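Alpha-fucosidase (Bifidobacterium bifidum, PDB 2EAB) probably cleaves alpha-1,2-linked L-fucose from sugar chains, this piece being the family 95 glycoside hydrolase catalytic region of a longer 1,2-alpha-L-fucosidase. Local coordinates at residues Gly12-Asp17 with Asp159-Lys164; Asp188-Ala193 with Thr275-Ala280; Asn243-Val248 with Glu299-Val304. All blocks are in the same frame, centred on the assembly; numbering follows the deposited sequence.

Interaction 1 of 3, residues Gly12-Asp17 with Asp159-Lys164; sequences GDTSKD and DLNLSK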
ATOM      1  N   GLY A  12      -8.577 -31.191  -5.154  1.00 24.49           N
ATOM      2  CA  GLY A  12      -9.598 -31.665  -4.226  1.00 24.05           C
ATOM      3  C   GLY A  12     -10.841 -30.801  -4.287  1.00 23.55           C
ATOM      4  O   GLY A  12     -11.210 -30.304  -5.355  1.00 23.77           O
ATOM      5  N   ASP A  13     -11.479 -30.616  -3.135  1.00 23.02           N
ATOM      6  CA  ASP A  13     -12.705 -29.831  -3.036  1.00 22.25           C
ATOM      7  C   ASP A  13     -12.409 -28.330  -3.044  1.00 21.37           C
ATOM      8  O   ASP A  13     -11.937 -27.778  -2.048  1.00 21.43           O
ATOM      9  CB  ASP A  13     -13.480 -30.221  -1.771  1.00 22.56           C
ATOM     10  CG  ASP A  13     -14.908 -29.700  -1.766  1.00 23.12           C
ATOM     11  OD1 ASP A  13     -15.234 -28.806  -2.575  1.00 23.63           O
ATOM     12  OD2 ASP A  13     -15.711 -30.190  -0.945  1.00 24.25           O
ATOM     13  N   THR A  14     -12.698 -27.682  -4.171  1.00 20.23           N
ATOM     14  CA  THR A  14     -12.477 -26.241  -4.326  1.00 19.13           C
ATOM     15  C   THR A  14     -13.776 -25.437  -4.251  1.00 18.54           C
ATOM     16  O   THR A  14     -13.777 -24.226  -4.486  1.00 17.99           O
ATOM     17  CB  THR A  14     -11.769 -25.907  -5.661  1.00 19.10           C
ATOM     18  OG1 THR A  14     -12.537 -26.420  -6.757  1.00 19.16           O
ATOM     19  CG2 THR A  14     -10.367 -26.495  -5.697  1.00 18.97           C
ATOM     20  N   SER A  15     -14.876 -26.111  -3.910  1.00 17.79           N
ATOM     21  CA  SER A  15     -16.202 -25.487  -3.885  1.00 17.33           C
ATOM     22  C   SER A  15     -16.314 -24.305  -2.921  1.00 16.73           C
ATOM     23  O   SER A  15     -17.125 -23.402  -3.135  1.00 16.83           O
ATOM     24  CB  SER A  15     -17.279 -26.524  -3.554  1.00 17.33           C
ATOM     25  OG  SER A  15     -17.094 -27.036  -2.244  1.00 18.14           O
ATOM     26  N   LYS A  16     -15.503 -24.318  -1.866  1.00 16.13           N
ATOM     27  CA  LYS A  16     -15.544 -23.275  -0.838  1.00 15.58           C
ATOM     28  C   LYS A  16     -14.462 -22.206  -1.028  1.00 14.56           C
ATOM     29  O   LYS A  16     -14.356 -21.274  -0.229  1.00 14.74           O
ATOM     30  CB  LYS A  16     -15.439 -23.893   0.565  1.00 15.98           C
ATOM     31  CG  LYS A  16     -16.418 -25.040   0.846  1.00 17.60           C
ATOM     32  CD  LYS A  16     -17.868 -24.569   0.856  1.00 20.08           C
ATOM     33  CE  LYS A  16     -18.830 -25.728   1.087  1.00 21.24           C
ATOM     34  NZ  LYS A  16     -18.864 -26.679  -0.062  1.00 22.36           N
ATOM     35  N   ASP A  17     -13.665 -22.347  -2.085  1.00 13.37           N
ATOM     36  CA  ASP A  17     -12.598 -21.392  -2.386  1.00 12.23           C
ATOM     37  C   ASP A  17     -13.156 -20.126  -3.032  1.00 11.55           C
ATOM     38  O   ASP A  17     -14.212 -20.155  -3.670  1.00 11.82           O
ATOM     39  CB  ASP A  17     -11.551 -22.027  -3.310  1.00 12.37           C
ATOM     40  CG  ASP A  17     -10.735 -23.115  -2.628  1.00 12.28           C
ATOM     41  OD1 ASP A  17     -10.862 -23.308  -1.397  1.00 13.87           O
ATOM     42  OD2 ASP A  17      -9.949 -23.776  -3.339  1.00 12.47           O
ATOM     43  N   ASP A 159      -9.580 -18.980 -14.244  1.00 10.42           N
ATOM     44  CA  ASP A 159      -9.875 -18.484 -12.913  1.00 10.49           C
ATOM     45  C   ASP A 159      -8.624 -18.109 -12.141  1.00  9.99           C
ATOM     46  O   ASP A 159      -7.500 -18.483 -12.499  1.00 10.01           O
ATOM     47  CB  ASP A 159     -10.721 -19.497 -12.120  1.00 11.14           C
ATOM     48  CG  ASP A 159      -9.936 -20.727 -11.714  1.00 13.65           C
ATOM     49  OD1 ASP A 159      -8.984 -20.595 -10.914  1.00 16.35           O
ATOM     50  OD2 ASP A 159     -10.280 -21.828 -12.184  1.00 16.25           O
ATOM     51  N   LEU A 160      -8.848 -17.348 -11.079  1.00  9.35           N
ATOM     52  CA  LEU A 160      -7.837 -17.075 -10.080  1.00  9.09           C
ATOM     53  C   LEU A 160      -8.411 -17.521  -8.752  1.00  8.86           C
ATOM     54  O   LEU A 160      -9.414 -16.982  -8.286  1.00  9.03           O
ATOM     55  CB  LEU A 160      -7.478 -15.588 -10.049  1.00  9.36           C
ATOM     56  CG  LEU A 160      -6.318 -15.179  -9.134  1.00  8.99           C
ATOM     57  CD1 LEU A 160      -5.003 -15.807  -9.583  1.00 10.11           C
ATOM     58  CD2 LEU A 160      -6.189 -13.664  -9.083  1.00  9.29           C
ATOM     59  N   ASN A 161      -7.783 -18.538  -8.178  1.00  8.87           N
ATOM     60  CA  ASN A 161      -8.194 -19.069  -6.895  1.00  9.05           C
ATOM     61  C   ASN A 161      -7.459 -18.302  -5.805  1.00  8.87           C
ATOM     62  O   ASN A 161      -6.286 -18.564  -5.530  1.00  9.20           O
ATOM     63  CB  ASN A 161      -7.890 -20.568  -6.817  1.00  9.28           C
ATOM     64  CG  ASN A 161      -8.475 -21.219  -5.582  1.00  9.95           C
ATOM     65  OD1 ASN A 161      -8.653 -20.578  -4.545  1.00 10.28           O
ATOM     66  ND2 ASN A 161      -8.772 -22.511  -5.687  1.00 10.37           N
ATOM     67  N   LEU A 162      -8.161 -17.352  -5.194  1.00  8.85           N
ATOM     68  CA  LEU A 162      -7.563 -16.495  -4.176  1.00  8.91           C
ATOM     69  C   LEU A 162      -7.205 -17.285  -2.926  1.00  8.99           C
ATOM     70  O   LEU A 162      -6.276 -16.930  -2.207  1.00  9.28           O
ATOM     71  CB  LEU A 162      -8.497 -15.340  -3.800  1.00  8.79           C
ATOM     72  CG  LEU A 162      -9.045 -14.424  -4.894  1.00  9.18           C
ATOM     73  CD1 LEU A 162      -9.855 -13.307  -4.253  1.00 10.58           C
ATOM     74  CD2 LEU A 162      -7.930 -13.848  -5.761  1.00  9.76           C
ATOM     75  N   SER A 163      -7.954 -18.358  -2.673  1.00  9.49           N
ATOM     76  CA  SER A 163      -7.761 -19.176  -1.476  1.00  9.92           C
ATOM     77  C   SER A 163      -6.501 -20.032  -1.535  1.00 10.44           C
ATOM     78  O   SER A 163      -5.829 -20.240  -0.519  1.00 10.48           O
ATOM     79  CB  SER A 163      -8.978 -20.071  -1.244  1.00 10.17           C
ATOM     80  OG  SER A 163     -10.159 -19.298  -1.143  1.00  9.84           O
ATOM     81  N   LYS A 164      -6.191 -20.533  -2.728  1.00 10.83           N
ATOM     82  CA  LYS A 164      -5.036 -21.401  -2.933  1.00 11.29           C
ATOM     83  C   LYS A 164      -3.852 -20.678  -3.581  1.00 10.81           C
ATOM     84  O   LYS A 164      -2.768 -21.243  -3.701  1.00 11.27           O
ATOM     85  CB  LYS A 164      -5.433 -22.640  -3.745  1.00 11.11           C
ATOM     86  CG  LYS A 164      -6.252 -23.648  -2.941  1.00 12.24           C
ATOM     87  CD  LYS A 164      -6.608 -24.894  -3.743  1.00 12.33           C
ATOM     88  CE  LYS A 164      -7.186 -25.988  -2.844  1.00 14.76           C
ATOM     89  NZ  LYS A 164      -8.392 -25.550  -2.075  1.00 15.76           N
TER
HETATM   90  O   HOH W   1      -9.343 -28.198  -1.620  1.00 24.84           O

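Interaction 2 of 3, residues Asp188-Ala193 with Thr275-Ala280; sequences DNVMVA and TLYIAA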
ATOM      1  N   ASP A 188       9.688 -21.878  -1.893  1.00 10.02           N
ATOM      2  CA  ASP A 188      10.648 -22.425  -2.851  1.00 10.16           C
ATOM      3  C   ASP A 188      11.108 -21.408  -3.893  1.00  9.85           C
ATOM      4  O   ASP A 188      11.873 -21.737  -4.803  1.00 10.04           O
ATOM      5  CB  ASP A 188      10.097 -23.704  -3.483  1.00 10.48           C
ATOM      6  CG  ASP A 188      10.112 -24.870  -2.512  1.00 11.38           C
ATOM      7  OD1 ASP A 188      11.210 -25.218  -2.028  1.00 12.57           O
ATOM      8  OD2 ASP A 188       9.032 -25.417  -2.210  1.00 12.59           O
ATOM      9  N   ASN A 189      10.648 -20.169  -3.727  1.00  9.60           N
ATOM     10  CA  ASN A 189      11.121 -19.030  -4.512  1.00  9.68           C
ATOM     11  C   ASN A 189      11.081 -19.260  -6.023  1.00  9.43           C
ATOM     12  O   ASN A 189      12.037 -18.950  -6.743  1.00  9.29           O
ATOM     13  CB  ASN A 189      12.525 -18.621  -4.064  1.00  9.80           C
ATOM     14  CG  ASN A 189      12.887 -17.236  -4.527  1.00  9.83           C
ATOM     15  OD1 ASN A 189      12.008 -16.394  -4.705  1.00  9.78           O
ATOM     16  ND2 ASN A 189      14.171 -16.992  -4.734  1.00 10.30           N
ATOM     17  N   VAL A 190       9.966 -19.799  -6.498  1.00  9.23           N
ATOM     18  CA  VAL A 190       9.902 -20.299  -7.859  1.00  9.49           C
ATOM     19  C   VAL A 190       8.486 -20.204  -8.405  1.00  9.23           C
ATOM     20  O   VAL A 190       7.512 -20.358  -7.665  1.00  9.30           O
ATOM     21  CB  VAL A 190      10.447 -21.764  -7.941  1.00  9.69           C
ATOM     22  CG1 VAL A 190       9.520 -22.754  -7.220  1.00 10.36           C
ATOM     23  CG2 VAL A 190      10.697 -22.193  -9.384  1.00  9.88           C
ATOM     24  N   MET A 191       8.386 -19.922  -9.699  1.00  9.00           N
ATOM     25  CA  MET A 191       7.115 -19.927 -10.402  1.00  9.29           C
ATOM     26  C   MET A 191       6.932 -21.291 -11.060  1.00  9.31           C
ATOM     27  O   MET A 191       7.873 -21.850 -11.626  1.00  9.43           O
ATOM     28  CB  MET A 191       7.085 -18.804 -11.442  1.00  9.14           C
ATOM     29  CG  MET A 191       5.817 -18.733 -12.278  1.00  9.62           C
ATOM     30  SD  MET A 191       5.819 -17.339 -13.420  1.00  9.77           S
ATOM     31  CE  MET A 191       5.729 -15.946 -12.296  1.00  9.47           C
ATOM     32  N   VAL A 192       5.717 -21.816 -10.969  1.00  9.52           N
ATOM     33  CA  VAL A 192       5.395 -23.134 -11.499  1.00 10.08           C
ATOM     34  C   VAL A 192       4.271 -23.001 -12.514  1.00 10.32           C
ATOM     35  O   VAL A 192       3.280 -22.316 -12.262  1.00 10.08           O
ATOM     36  CB  VAL A 192       4.992 -24.109 -10.357  1.00 10.24           C
ATOM     37  CG1 VAL A 192       4.483 -25.436 -10.909  1.00 11.37           C
ATOM     38  CG2 VAL A 192       6.165 -24.345  -9.409  1.00 11.60           C
ATOM     39  N   ALA A 193       4.455 -23.632 -13.671  1.00 10.46           N
ATOM     40  CA  ALA A 193       3.382 -23.818 -14.637  1.00 10.95           C
ATOM     41  C   ALA A 193       3.197 -25.312 -14.865  1.00 11.10           C
ATOM     42  O   ALA A 193       4.107 -25.993 -15.351  1.00 11.53           O
ATOM     43  CB  ALA A 193       3.690 -23.107 -15.940  1.00 10.77           C
ATOM     44  N   THR A 275       5.802 -30.014 -16.063  1.00 12.98           N
ATOM     45  CA  THR A 275       5.938 -28.944 -15.079  1.00 12.59           C
ATOM     46  C   THR A 275       7.082 -28.034 -15.496  1.00 12.42           C
ATOM     47  O   THR A 275       8.190 -28.500 -15.777  1.00 12.12           O
ATOM     48  CB  THR A 275       6.196 -29.486 -13.657  1.00 12.61           C
ATOM     49  OG1 THR A 275       5.209 -30.471 -13.334  1.00 13.41           O
ATOM     50  CG2 THR A 275       6.139 -28.357 -12.618  1.00 12.76           C
ATOM     51  N   LEU A 276       6.792 -26.738 -15.558  1.00 12.05           N
ATOM     52  CA  LEU A 276       7.802 -25.720 -15.799  1.00 12.06           C
ATOM     53  C   LEU A 276       8.163 -25.067 -14.477  1.00 11.29           C
ATOM     54  O   LEU A 276       7.280 -24.689 -13.706  1.00 11.39           O
ATOM     55  CB  LEU A 276       7.279 -24.658 -16.765  1.00 12.24           C
ATOM     56  CG  LEU A 276       7.431 -24.869 -18.276  1.00 14.11           C
ATOM     57  CD1 LEU A 276       6.905 -26.216 -18.765  1.00 15.43           C
ATOM     58  CD2 LEU A 276       6.760 -23.727 -19.021  1.00 13.31           C
ATOM     59  N   TYR A 277       9.460 -24.961 -14.216  1.00 10.85           N
ATOM     60  CA  TYR A 277       9.965 -24.210 -13.077  1.00 10.95           C
ATOM     61  C   TYR A 277      10.659 -22.965 -13.601  1.00 10.38           C
ATOM     62  O   TYR A 277      11.587 -23.050 -14.413  1.00 10.44           O
ATOM     63  CB  TYR A 277      10.917 -25.062 -12.242  1.00 11.51           C
ATOM     64  CG  TYR A 277      10.238 -26.252 -11.606  1.00 11.89           C
ATOM     65  CD1 TYR A 277       9.506 -26.112 -10.424  1.00 12.60           C
ATOM     66  CD2 TYR A 277      10.307 -27.513 -12.196  1.00 12.83           C
ATOM     67  CE1 TYR A 277       8.869 -27.202  -9.838  1.00 13.88           C
ATOM     68  CE2 TYR A 277       9.672 -28.608 -11.617  1.00 14.39           C
ATOM     69  CZ  TYR A 277       8.961 -28.444 -10.439  1.00 13.88           C
ATOM     70  OH  TYR A 277       8.329 -29.522  -9.865  1.00 14.68           O
ATOM     71  N   ILE A 278      10.185 -21.813 -13.140  1.00 10.02           N
ATOM     72  CA  ILE A 278      10.634 -20.522 -13.647  1.00  9.97           C
ATOM     73  C   ILE A 278      11.194 -19.700 -12.494  1.00  9.58           C
ATOM     74  O   ILE A 278      10.524 -19.509 -11.473  1.00  9.45           O
ATOM     75  CB  ILE A 278       9.476 -19.751 -14.326  1.00 10.27           C
ATOM     76  CG1 ILE A 278       8.871 -20.579 -15.470  1.00 10.50           C
ATOM     77  CG2 ILE A 278       9.960 -18.396 -14.835  1.00 10.91           C
ATOM     78  CD1 ILE A 278       7.354 -20.625 -15.463  1.00 12.45           C
ATOM     79  N   ALA A 279      12.424 -19.225 -12.654  1.00  9.06           N
ATOM     80  CA  ALA A 279      13.033 -18.350 -11.658  1.00  8.90           C
ATOM     81  C   ALA A 279      13.682 -17.159 -12.339  1.00  8.61           C
ATOM     82  O   ALA A 279      14.023 -17.218 -13.523  1.00  8.65           O
ATOM     83  CB  ALA A 279      14.047 -19.107 -10.823  1.00  9.43           C
ATOM     84  N   ALA A 280      13.853 -16.074 -11.588  1.00  8.40           N
ATOM     85  CA  ALA A 280      14.498 -14.878 -12.103  1.00  8.40           C
ATOM     86  C   ALA A 280      15.125 -14.102 -10.964  1.00  8.25           C
ATOM     87  O   ALA A 280      14.668 -14.183  -9.818  1.00  8.34           O
ATOM     88  CB  ALA A 280      13.504 -14.011 -12.849  1.00  8.68           C
TER
HETATM   89  O   HOH W   2      12.907 -16.893  -8.532  1.00  9.37           O

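Interaction 3 of 3, residues Asn243-Val248 with Glu299-Val304; sequences NSQIKV and EVNTRV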
ATOM      1  N   ASN A 243      18.679 -12.212 -15.042  1.00  7.77           N
ATOM      2  CA  ASN A 243      18.767 -13.606 -15.442  1.00  8.19           C
ATOM      3  C   ASN A 243      17.439 -14.282 -15.133  1.00  8.39           C
ATOM      4  O   ASN A 243      16.943 -14.207 -14.004  1.00  8.16           O
ATOM      5  CB  ASN A 243      19.920 -14.288 -14.687  1.00  8.74           C
ATOM      6  CG  ASN A 243      20.192 -15.712 -15.161  1.00  8.97           C
ATOM      7  OD1 ASN A 243      19.361 -16.603 -15.001  1.00 10.15           O
ATOM      8  ND2 ASN A 243      21.379 -15.933 -15.721  1.00  9.41           N
ATOM      9  N   SER A 244      16.854 -14.917 -16.142  1.00  8.82           N
ATOM     10  CA  SER A 244      15.679 -15.750 -15.934  1.00  9.44           C
ATOM     11  C   SER A 244      15.882 -17.108 -16.589  1.00  9.52           C
ATOM     12  O   SER A 244      16.560 -17.222 -17.620  1.00  9.66           O
ATOM     13  CB  SER A 244      14.416 -15.075 -16.469  1.00  9.80           C
ATOM     14  OG  SER A 244      14.412 -15.022 -17.885  1.00 12.73           O
ATOM     15  N   GLN A 245      15.302 -18.135 -15.975  1.00  9.40           N
ATOM     16  CA  GLN A 245      15.439 -19.506 -16.459  1.00  9.91           C
ATOM     17  C   GLN A 245      14.134 -20.262 -16.357  1.00  9.91           C
ATOM     18  O   GLN A 245      13.390 -20.104 -15.382  1.00  9.83           O
ATOM     19  CB  GLN A 245      16.536 -20.244 -15.689  1.00  9.98           C
ATOM     20  CG  GLN A 245      17.925 -19.686 -15.954  1.00 10.81           C
ATOM     21  CD  GLN A 245      19.013 -20.341 -15.144  1.00 10.66           C
ATOM     22  OE1 GLN A 245      19.023 -21.558 -14.943  1.00 11.57           O
ATOM     23  NE2 GLN A 245      19.958 -19.530 -14.685  1.00 10.45           N
ATOM     24  N   ILE A 246      13.862 -21.068 -17.382  1.00  9.99           N
ATOM     25  CA  ILE A 246      12.719 -21.971 -17.401  1.00 10.38           C
ATOM     26  C   ILE A 246      13.243 -23.389 -17.571  1.00 10.63           C
ATOM     27  O   ILE A 246      13.874 -23.714 -18.583  1.00 10.97           O
ATOM     28  CB  ILE A 246      11.712 -21.652 -18.538  1.00 10.26           C
ATOM     29  CG1 ILE A 246      11.236 -20.193 -18.453  1.00 10.00           C
ATOM     30  CG2 ILE A 246      10.546 -22.656 -18.515  1.00 10.45           C
ATOM     31  CD1 ILE A 246      10.166 -19.802 -19.467  1.00 10.70           C
ATOM     32  N   LYS A 247      12.995 -24.214 -16.561  1.00 11.06           N
ATOM     33  CA  LYS A 247      13.358 -25.625 -16.586  1.00 11.80           C
ATOM     34  C   LYS A 247      12.103 -26.438 -16.889  1.00 12.23           C
ATOM     35  O   LYS A 247      11.111 -26.353 -16.163  1.00 12.07           O
ATOM     36  CB  LYS A 247      13.964 -26.028 -15.240  1.00 11.78           C
ATOM     37  CG  LYS A 247      14.461 -27.464 -15.161  1.00 12.49           C
ATOM     38  CD  LYS A 247      14.972 -27.770 -13.767  1.00 13.28           C
ATOM     39  CE  LYS A 247      15.560 -29.172 -13.671  1.00 14.50           C
ATOM     40  NZ  LYS A 247      16.808 -29.329 -14.467  1.00 15.66           N
ATOM     41  N   VAL A 248      12.156 -27.221 -17.967  1.00 13.09           N
ATOM     42  CA  VAL A 248      11.005 -27.990 -18.435  1.00 14.35           C
ATOM     43  C   VAL A 248      11.156 -29.456 -18.026  1.00 14.92           C
ATOM     44  O   VAL A 248      12.103 -30.131 -18.444  1.00 15.34           O
ATOM     45  CB  VAL A 248      10.837 -27.872 -19.974  1.00 14.37           C
ATOM     46  CG1 VAL A 248       9.603 -28.622 -20.441  1.00 15.36           C
ATOM     47  CG2 VAL A 248      10.750 -26.409 -20.394  1.00 15.32           C
ATOM     48  N   GLU A 299      27.719 -15.654 -11.336  1.00 10.53           N
ATOM     49  CA  GLU A 299      27.184 -15.953 -10.008  1.00 10.48           C
ATOM     50  C   GLU A 299      25.661 -15.838  -9.946  1.00 10.34           C
ATOM     51  O   GLU A 299      24.996 -16.690  -9.347  1.00 10.59           O
ATOM     52  CB  GLU A 299      27.863 -15.089  -8.943  1.00 10.44           C
ATOM     53  CG  GLU A 299      29.308 -15.513  -8.689  1.00 11.54           C
ATOM     54  CD  GLU A 299      30.079 -14.541  -7.822  1.00 12.93           C
ATOM     55  OE1 GLU A 299      29.888 -13.316  -7.967  1.00 12.48           O
ATOM     56  OE2 GLU A 299      30.897 -15.008  -6.998  1.00 15.71           O
ATOM     57  N   VAL A 300      25.106 -14.803 -10.576  1.00 10.00           N
ATOM     58  CA  VAL A 300      23.647 -14.670 -10.664  1.00  9.80           C
ATOM     59  C   VAL A 300      23.072 -15.878 -11.410  1.00  9.82           C
ATOM     60  O   VAL A 300      22.082 -16.473 -10.982  1.00  9.77           O
ATOM     61  CB  VAL A 300      23.206 -13.344 -11.336  1.00  9.67           C
ATOM     62  CG1 VAL A 300      21.686 -13.272 -11.443  1.00 10.24           C
ATOM     63  CG2 VAL A 300      23.722 -12.153 -10.547  1.00  9.93           C
ATOM     64  N   ASN A 301      23.726 -16.250 -12.508  1.00 10.09           N
ATOM     65  CA  ASN A 301      23.305 -17.397 -13.298  1.00 10.53           C
ATOM     66  C   ASN A 301      23.268 -18.702 -12.489  1.00 10.64           C
ATOM     67  O   ASN A 301      22.304 -19.461 -12.567  1.00 10.74           O
ATOM     68  CB  ASN A 301      24.204 -17.551 -14.523  1.00 10.43           C
ATOM     69  CG  ASN A 301      23.754 -18.667 -15.430  1.00 10.70           C
ATOM     70  OD1 ASN A 301      22.694 -18.587 -16.049  1.00 10.56           O
ATOM     71  ND2 ASN A 301      24.550 -19.732 -15.498  1.00 11.71           N
ATOM     72  N   THR A 302      24.324 -18.945 -11.718  1.00 10.89           N
ATOM     73  CA  THR A 302      24.423 -20.122 -10.857  1.00 11.34           C
ATOM     74  C   THR A 302      23.305 -20.114  -9.813  1.00 11.04           C
ATOM     75  O   THR A 302      22.675 -21.143  -9.555  1.00 10.84           O
ATOM     76  CB  THR A 302      25.811 -20.175 -10.182  1.00 11.34           C
ATOM     77  OG1 THR A 302      26.818 -20.261 -11.199  1.00 12.67           O
ATOM     78  CG2 THR A 302      25.943 -21.376  -9.242  1.00 12.03           C
ATOM     79  N   ARG A 303      23.051 -18.939  -9.241  1.00 10.85           N
ATOM     80  CA  ARG A 303      22.024 -18.770  -8.219  1.00 10.68           C
ATOM     81  C   ARG A 303      20.627 -19.099  -8.750  1.00 10.70           C
ATOM     82  O   ARG A 303      19.883 -19.859  -8.126  1.00 10.57           O
ATOM     83  CB  ARG A 303      22.085 -17.346  -7.661  1.00 10.64           C
ATOM     84  CG  ARG A 303      21.008 -17.022  -6.647  1.00 10.37           C
ATOM     85  CD  ARG A 303      21.398 -15.857  -5.759  1.00 10.40           C
ATOM     86  NE  ARG A 303      21.625 -14.582  -6.450  1.00  9.62           N
ATOM     87  CZ  ARG A 303      20.674 -13.702  -6.767  1.00  9.53           C
ATOM     88  NH1 ARG A 303      19.394 -13.963  -6.521  1.00  8.87           N
ATOM     89  NH2 ARG A 303      21.012 -12.555  -7.344  1.00  9.90           N
ATOM     90  N   VAL A 304      20.279 -18.533  -9.902  1.00 10.46           N
ATOM     91  CA  VAL A 304      18.976 -18.775 -10.513  1.00 10.46           C
ATOM     92  C   VAL A 304      18.833 -20.241 -10.933  1.00 10.63           C
ATOM     93  O   VAL A 304      17.776 -20.842 -10.748  1.00 10.57           O
ATOM     94  CB  VAL A 304      18.722 -17.820 -11.701  1.00 10.36           C
ATOM     95  CG1 VAL A 304      17.422 -18.169 -12.414  1.00 10.09           C
ATOM     96  CG2 VAL A 304      18.677 -16.369 -11.211  1.00  9.90           C
TER

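Interaction 1 of 3, residues Gly12-Asp17 with Asp159-Lys164
Asp-17, the last residue of a type I beta turn that begins at Thr-14, reaches Asn-161 and Lys-164 where strand 156-161 of the N-terminal beta-sandwich ends in a loop. One carboxylate oxygen takes both donors, and an aspartate suits a place where an ammonium and an amide N-H converge. Lys-164 NZ forms a salt bridge to Asp-17 OD2 at 2.7 Å, on the syn lone pair, and the two side chains cross at about a right angle. The lysine chain is extended as far as CE, and its final bend (chi4 57°) turns NZ onto the oxygen. From the anti side, and somewhat out of the carboxylate plane, comes Asn-161 ND2, 2.9 Å from Asp-17 OD2 in a nearly straight bond (174°). The carboxylate is turned 55° from the amide plane of Asn-161, although OD2 itself sits in that plane. Asparagine suits this place because its other end is used as well: Asn-161 OD1 accepts the backbone N of Lys-164 at 3.1 Å, an Asx motif that limits rotation of the amide. Beside them Ser-163 OG packs 3.4 Å from Asp-17 CA and bonds to the backbone N of Asp-18, just before strand 19-22. On the more exposed side a water links the segments, accepting from Lys-164 NZ at 2.9 Å and donating to Asp-13 O at 2.7 Å.

Interaction 2 of 3, residues Asp188-Ala193 with Thr275-Ala280
Met-191 faces Ile-278 and Ala-193 faces Leu-276 as hydrogen-bonded pairs of two antiparallel strands, with Val-192 and Tyr-277 as the non-hydrogen-bonded pair between them and the short axes 153° apart. The strands are inner neighbours in the nine-stranded sheet of the N-terminal beta-sandwich. Each hydrogen-bonded pair is tied in both directions; Met-191 N to Ile-278 O and Ile-278 N to Met-191 O are both 2.8 Å. Between the pairs, Val-192 CA lies 3.3 Å from Leu-276 O in a CA-H...O contact.

The side chains sort onto two faces. On that of Met-191, Ala-193, Leu-276 and Ile-278, the methionine CG stands anti to the backbone N (chi1 178°) and passes obliquely by Ile-278, CG lying 4.0 Å from Ile-278 CD1. Ala-193, with no more than a methyl to place, sets CB 4.0 Å from Leu-276 CB. Flexible and branched aliphatic chains suit this buried face, where Ile-278 and Leu-276 also meet Ile-246 of the next strand.

The other face carries Tyr-277, beside which Val-192 lies and points the same way, its CG2 3.9 Å from Tyr-277 CD1. Val-190 CG2 approaches the same ring at its edge, near the ring plane. Helices 297-314 and 316-331 pack here, through Ala-311 on Val-190 and Tyr-316 on Tyr-277.

Asn-189 and Val-190 together face Ser-185 in a G1 beta bulge, and asparagine tolerates the positive phi (52°) this demands. Past the pair of Met-191 and Ile-278, a water donates to Asn-189 O at 2.9 Å and accepts only a weak bond from Ala-280 N at 3.3 Å.

Interaction 3 of 3, residues Asn243-Val248 with Glu299-Val304
Asn-243 and Gln-245 turn their amides from strand 241-250 toward Asn-301 and Val-304 of helix 297-314, a helix laid on the face of the sandwich sheet with the short axes 32° apart. The tight part is a small amide network. Asn-243 ND2 donates to Asn-301 OD1 at 3.0 Å, on a lone pair in the carbonyl plane, with the two amide planes 54° apart. Gln-245 NE2 gives to Asn-243 OD1 at 3.0 Å and, more loosely, to the backbone Asn-301 O at 3.2 Å; both acceptors lie near the plane of its amide. Amides suit a buried place because each one carries both a donor and an acceptor. Val-304 fills in against them, its CB 3.6 Å from Asn-243 OD1. An alanine in place of Asn-243 would probably leave Asn-301 OD1 and one N-H of Gln-245 without these partners and open a gap beside Val-304. The contact slackens outward, where Asn-301 is partly exposed and Thr-302 and Glu-299 lie on the outer side of the helix. Val-300, by contrast, is buried, and its CG1 rests 3.8 Å from Asn-243 CB.

In the fold
All three contacts reach the same nine-stranded sheet. Interaction 1 is the most open, near the sheet's edge strand, and relies on a charged pair, an amide and a bridging water. Interactions 2 and 3 are buried and touch each other, because strand 273-282 of one lies next to strand 241-250 of the other, joined by bonds such as Tyr-277 O to Lys-247 N. Interaction 2 is backbone pairing with apolar side chains on both faces; interaction 3 sets a helix on that sheet through uncharged amides. The helix 297-314 follows strand 273-282 in the chain and also meets side chains of interaction 2. Interaction 1 stands apart, its centre about 21 Å from that of interaction 2.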